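PDB 1T6T: putative protein from Aquifex aeolicus, which is of unknown function but carries a Toprim domain related to that of ribonuclease M5, and so probably acts on nucleic acid with the help of metal ions. Local coordinates for residues 43-46 / 47-51; 98-101 / 102-106. One frame throughout, in Å; residues are numbered along the deposited sequence.

Contact 1. Residues 43-46 / 47-51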
# COMPACT_ATOMS: atom_id res chain seq x y z
N VAL B 43 -8.05 9.11 -12.09
CA VAL B 43 -7.10 8.58 -11.11
C VAL B 43 -7.32 7.10 -10.84
O VAL B 43 -8.46 6.63 -10.79
CB VAL B 43 -7.26 9.33 -9.76
CG1 VAL B 43 -6.23 8.83 -8.75
CG2 VAL B 43 -7.12 10.83 -9.97
N ILE B 44 -6.23 6.36 -10.69
CA ILE B 44 -6.30 4.94 -10.37
C ILE B 44 -5.58 4.73 -9.05
O ILE B 44 -4.46 5.20 -8.87
CB ILE B 44 -5.60 4.05 -11.43
CG1 ILE B 44 -6.35 4.12 -12.76
CG2 ILE B 44 -5.53 2.60 -10.93
CD1 ILE B 44 -5.69 3.31 -13.86
N ASP B 45 -6.24 4.05 -8.12
CA ASP B 45 -5.62 3.76 -6.83
C ASP B 45 -5.06 2.35 -6.89
O ASP B 45 -5.76 1.41 -7.30
CB ASP B 45 -6.63 3.94 -5.68
CG ASP B 45 -7.92 3.16 -5.88
OD1 ASP B 45 -8.41 3.07 -7.03
OD2 ASP B 45 -8.46 2.66 -4.88
N LEU B 46 -3.80 2.20 -6.50
CA LEU B 46 -3.10 0.92 -6.57
C LEU B 46 -3.47 -0.15 -5.53
O LEU B 46 -3.51 -1.34 -5.86
CB LEU B 46 -1.59 1.18 -6.50
CG LEU B 46 -0.62 0.05 -6.86
CD1 LEU B 46 -0.81 -0.36 -8.32
CD2 LEU B 46 0.81 0.51 -6.61
N SER B 47 -3.75 0.25 -4.30
CA SER B 47 -4.09 -0.74 -3.28
C SER B 47 -5.26 -1.60 -3.73
O SER B 47 -6.28 -1.09 -4.19
CB SER B 47 -4.42 -0.05 -1.95
OG SER B 47 -4.67 -1.02 -0.94
N GLY B 48 -5.11 -2.91 -3.59
CA GLY B 48 -6.16 -3.81 -4.00
C GLY B 48 -6.02 -4.25 -5.44
O GLY B 48 -6.87 -4.97 -5.97
N LYS B 49 -4.94 -3.82 -6.09
CA LYS B 49 -4.69 -4.20 -7.48
C LYS B 49 -3.28 -4.79 -7.66
O LYS B 49 -2.36 -4.46 -6.91
CB LYS B 49 -4.82 -2.99 -8.41
CG LYS B 49 -6.18 -2.28 -8.36
CD LYS B 49 -6.24 -1.17 -9.41
CE LYS B 49 -7.61 -0.50 -9.46
NZ LYS B 49 -7.96 0.21 -8.20
N ARG B 50 -3.13 -5.67 -8.64
CA ARG B 50 -1.81 -6.22 -8.95
C ARG B 50 -1.17 -5.11 -9.77
O ARG B 50 -1.89 -4.34 -10.42
CB ARG B 50 -1.93 -7.48 -9.81
CG ARG B 50 -2.73 -8.59 -9.17
CD ARG B 50 -3.07 -9.66 -10.19
NE ARG B 50 -3.88 -10.73 -9.61
CZ ARG B 50 -4.40 -11.73 -10.31
NH1 ARG B 50 -4.19 -11.80 -11.63
NH2 ARG B 50 -5.12 -12.66 -9.71
N TYR B 51 0.15 -5.00 -9.76
CA TYR B 51 0.79 -3.95 -10.54
C TYR B 51 0.40 -4.13 -12.00
O TYR B 51 0.15 -3.15 -12.71
CB TYR B 51 2.31 -4.00 -10.38
CG TYR B 51 2.79 -3.99 -8.94
CD1 TYR B 51 2.22 -3.13 -8.00
CD2 TYR B 51 3.81 -4.84 -8.52
CE1 TYR B 51 2.65 -3.12 -6.68
CE2 TYR B 51 4.26 -4.83 -7.20
CZ TYR B 51 3.67 -3.97 -6.29
OH TYR B 51 4.10 -3.97 -4.98
O HOH W 1 -7.37 1.27 -3.00

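Contact 2. Residues 98-101 / 102-106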
# COMPACT_ATOMS: atom_id res chain seq x y z
N ARG B 98 4.93 15.11 -8.86
CA ARG B 98 5.36 14.59 -7.58
C ARG B 98 6.64 15.29 -7.14
O ARG B 98 6.77 15.68 -5.98
CB ARG B 98 5.59 13.08 -7.67
CG ARG B 98 6.01 12.44 -6.35
CD ARG B 98 5.98 10.92 -6.45
NE ARG B 98 6.32 10.27 -5.18
CZ ARG B 98 7.55 9.97 -4.79
NH1 ARG B 98 8.58 10.27 -5.57
NH2 ARG B 98 7.75 9.37 -3.63
N ASN B 99 7.58 15.45 -8.06
CA ASN B 99 8.84 16.11 -7.72
C ASN B 99 8.65 17.55 -7.28
O ASN B 99 9.41 18.06 -6.46
CB ASN B 99 9.83 16.05 -8.89
CG ASN B 99 10.37 14.65 -9.11
OD1 ASN B 99 10.36 13.81 -8.21
ND2 ASN B 99 10.86 14.40 -10.32
N PHE B 100 7.64 18.21 -7.83
CA PHE B 100 7.38 19.60 -7.47
C PHE B 100 6.98 19.72 -6.00
O PHE B 100 7.37 20.67 -5.32
CB PHE B 100 6.27 20.18 -8.35
CG PHE B 100 6.39 21.67 -8.55
CD1 PHE B 100 7.28 22.18 -9.49
CD2 PHE B 100 5.64 22.55 -7.78
CE1 PHE B 100 7.43 23.56 -9.66
CE2 PHE B 100 5.78 23.93 -7.94
CZ PHE B 100 6.68 24.43 -8.88
N LEU B 101 6.23 18.74 -5.50
CA LEU B 101 5.79 18.76 -4.11
C LEU B 101 6.94 18.63 -3.12
O LEU B 101 6.79 18.99 -1.95
CB LEU B 101 4.78 17.62 -3.86
CG LEU B 101 3.46 17.66 -4.63
CD1 LEU B 101 2.61 16.44 -4.25
CD2 LEU B 101 2.71 18.94 -4.31
N LYS B 102 8.07 18.13 -3.58
CA LYS B 102 9.23 17.96 -2.70
C LYS B 102 9.74 19.27 -2.13
O LYS B 102 10.46 19.28 -1.13
CB LYS B 102 10.35 17.24 -3.46
CG LYS B 102 10.01 15.82 -3.85
CD LYS B 102 11.12 15.18 -4.67
CE LYS B 102 10.80 13.73 -4.98
NZ LYS B 102 11.87 13.10 -5.81
N LYS B 103 9.36 20.39 -2.75
CA LYS B 103 9.81 21.70 -2.28
C LYS B 103 8.87 22.29 -1.24
O LYS B 103 9.19 23.29 -0.59
CB LYS B 103 9.93 22.67 -3.46
CG LYS B 103 8.61 23.09 -4.08
CD LYS B 103 8.81 24.01 -5.28
CE LYS B 103 9.51 23.29 -6.42
NZ LYS B 103 9.81 24.21 -7.56
N TRP B 104 7.70 21.68 -1.06
CA TRP B 104 6.73 22.17 -0.09
C TRP B 104 6.57 21.23 1.10
O TRP B 104 7.06 20.11 1.08
CB TRP B 104 5.37 22.42 -0.75
CG TRP B 104 5.42 23.45 -1.84
CD1 TRP B 104 6.21 24.56 -1.89
CD2 TRP B 104 4.63 23.47 -3.03
NE1 TRP B 104 5.96 25.27 -3.04
CE2 TRP B 104 5.00 24.63 -3.76
CE3 TRP B 104 3.64 22.63 -3.56
CZ2 TRP B 104 4.41 24.97 -4.98
CZ3 TRP B 104 3.06 22.96 -4.78
CH2 TRP B 104 3.45 24.12 -5.48
N ASN B 105 5.88 21.70 2.12
CA ASN B 105 5.67 20.89 3.31
C ASN B 105 4.49 19.94 3.15
O ASN B 105 3.39 20.20 3.63
CB ASN B 105 5.48 21.77 4.54
CG ASN B 105 5.46 20.97 5.81
OD1 ASN B 105 5.68 19.75 5.79
ND2 ASN B 105 5.21 21.63 6.93
N ILE B 106 4.74 18.83 2.47
CA ILE B 106 3.72 17.83 2.25
C ILE B 106 4.39 16.47 2.10
O ILE B 106 5.51 16.38 1.58
CB ILE B 106 2.90 18.14 0.98
CG1 ILE B 106 1.80 17.09 0.79
CG2 ILE B 106 3.82 18.16 -0.24
CD1 ILE B 106 0.81 17.43 -0.32
O HOH W 2 11.75 10.20 -6.38

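Contact 1. Residues 43-46 / 47-51
The ammonium nitrogen of K49 is gripped by two oxygens of D45. K49 NZ gives its shorter bond, 2.7 Å, to the backbone O of D45, lying in that carbonyl's plane with a C=O...N angle of 157°. A weak bond of 3.1 Å from K49 NZ to D45 OD1 makes a salt bridge. The lysine chain is extended until chi4 (64°), where it bends to bring NZ back over the strand end, and its CE meets CG2 of I44 at 4.0 Å. The backbone itself makes a type II turn from L46 to K49, closed by K49 N to L46 O at 2.9 Å; at G48 any CB would press on the carbonyl O of the preceding residue. A water donates to both D45 OD2 and S47 O, tying the carboxylate's other oxygen to the turn. A methionine in place of K49 would probably cost the D45 carboxylate this ammonium partner and the D45 carbonyl its NZ donor. CD2 of L46 reaches the edge of the Y51 ring, whose OH bonds S47 of the second subunit. The turn thus carries the chain from strand 43-45, outermost in this chain's sheet and paired with strand 23-26, into helix 51-58, with L46 and Y51 packed against helix 73-88.

Contact 2. Residues 98-101 / 102-106
K103 lies across one face of the F100 ring while W104 meets the same ring at its edge. The CE of K103 sits almost directly over the ring centre, 3.8 Å from the centroid and 7° off the normal, in a CH-pi contact; NZ of K103, beyond it, lies 3.7 Å from the F100 ring centroid, in a cation-pi contact. A bend at chi3 (66°) folds the lysine chain over the ring. F100 in turn points its edge at the face of the W104 six-membered ring in an offset edge-to-face pair, the planes at 80° and the centroids 5.2 Å apart. L101 extends this apolar patch, with CD2 against W104 CE3 at 3.9 Å and CB against CG2 of I106.

On another side of the chain, K102 lies alongside N99, pointing the same way, and its NZ bonds OD1 at 2.9 Å from above the amide carbonyl plane. A water accepts from K102 NZ and, weakly, from R98 NH1, standing at the guanidinium edge.

What sets these groups in place is the backbone leaving helix 96-101. Successive bonds from the N of K102, K103 and W104 reach the O of N99, F100 and L101, the last closing a type I turn at 3.0 Å. Farther out, W11 of helix 8-18 packs on F100 and L101, and R98 is held by E76 and by the carbonyls of F69 and D70.

The chemistry implies that the two ammonium groups are probably stabilised differently: K103 by the aromatic pi cloud, whereas K102, near the R98 cation, meets an amide oxygen and a water.

Contact 1 and contact 2 lie on opposite sides of the chain's centre, their own centres about 22 Å apart and their nearest atoms about 11 Å apart, so they do not touch. They come in series along the chain: 43-51 takes in strand 43-45, outermost on one side of the chain's four-stranded parallel sheet, and the loop after it, whereas 98-106 takes in part of helix 96-101, which comes after the other outermost strand, 92-94, and the loop beyond. Both belong to the Toprim domain. In each, a beta turn lies where the chain leaves a regular element, but their settings differ. Contact 1 leads into helix 51-58 and contributes to the dimer interface; contact 2 touches no other chain of the assembly and packs against helix 8-18.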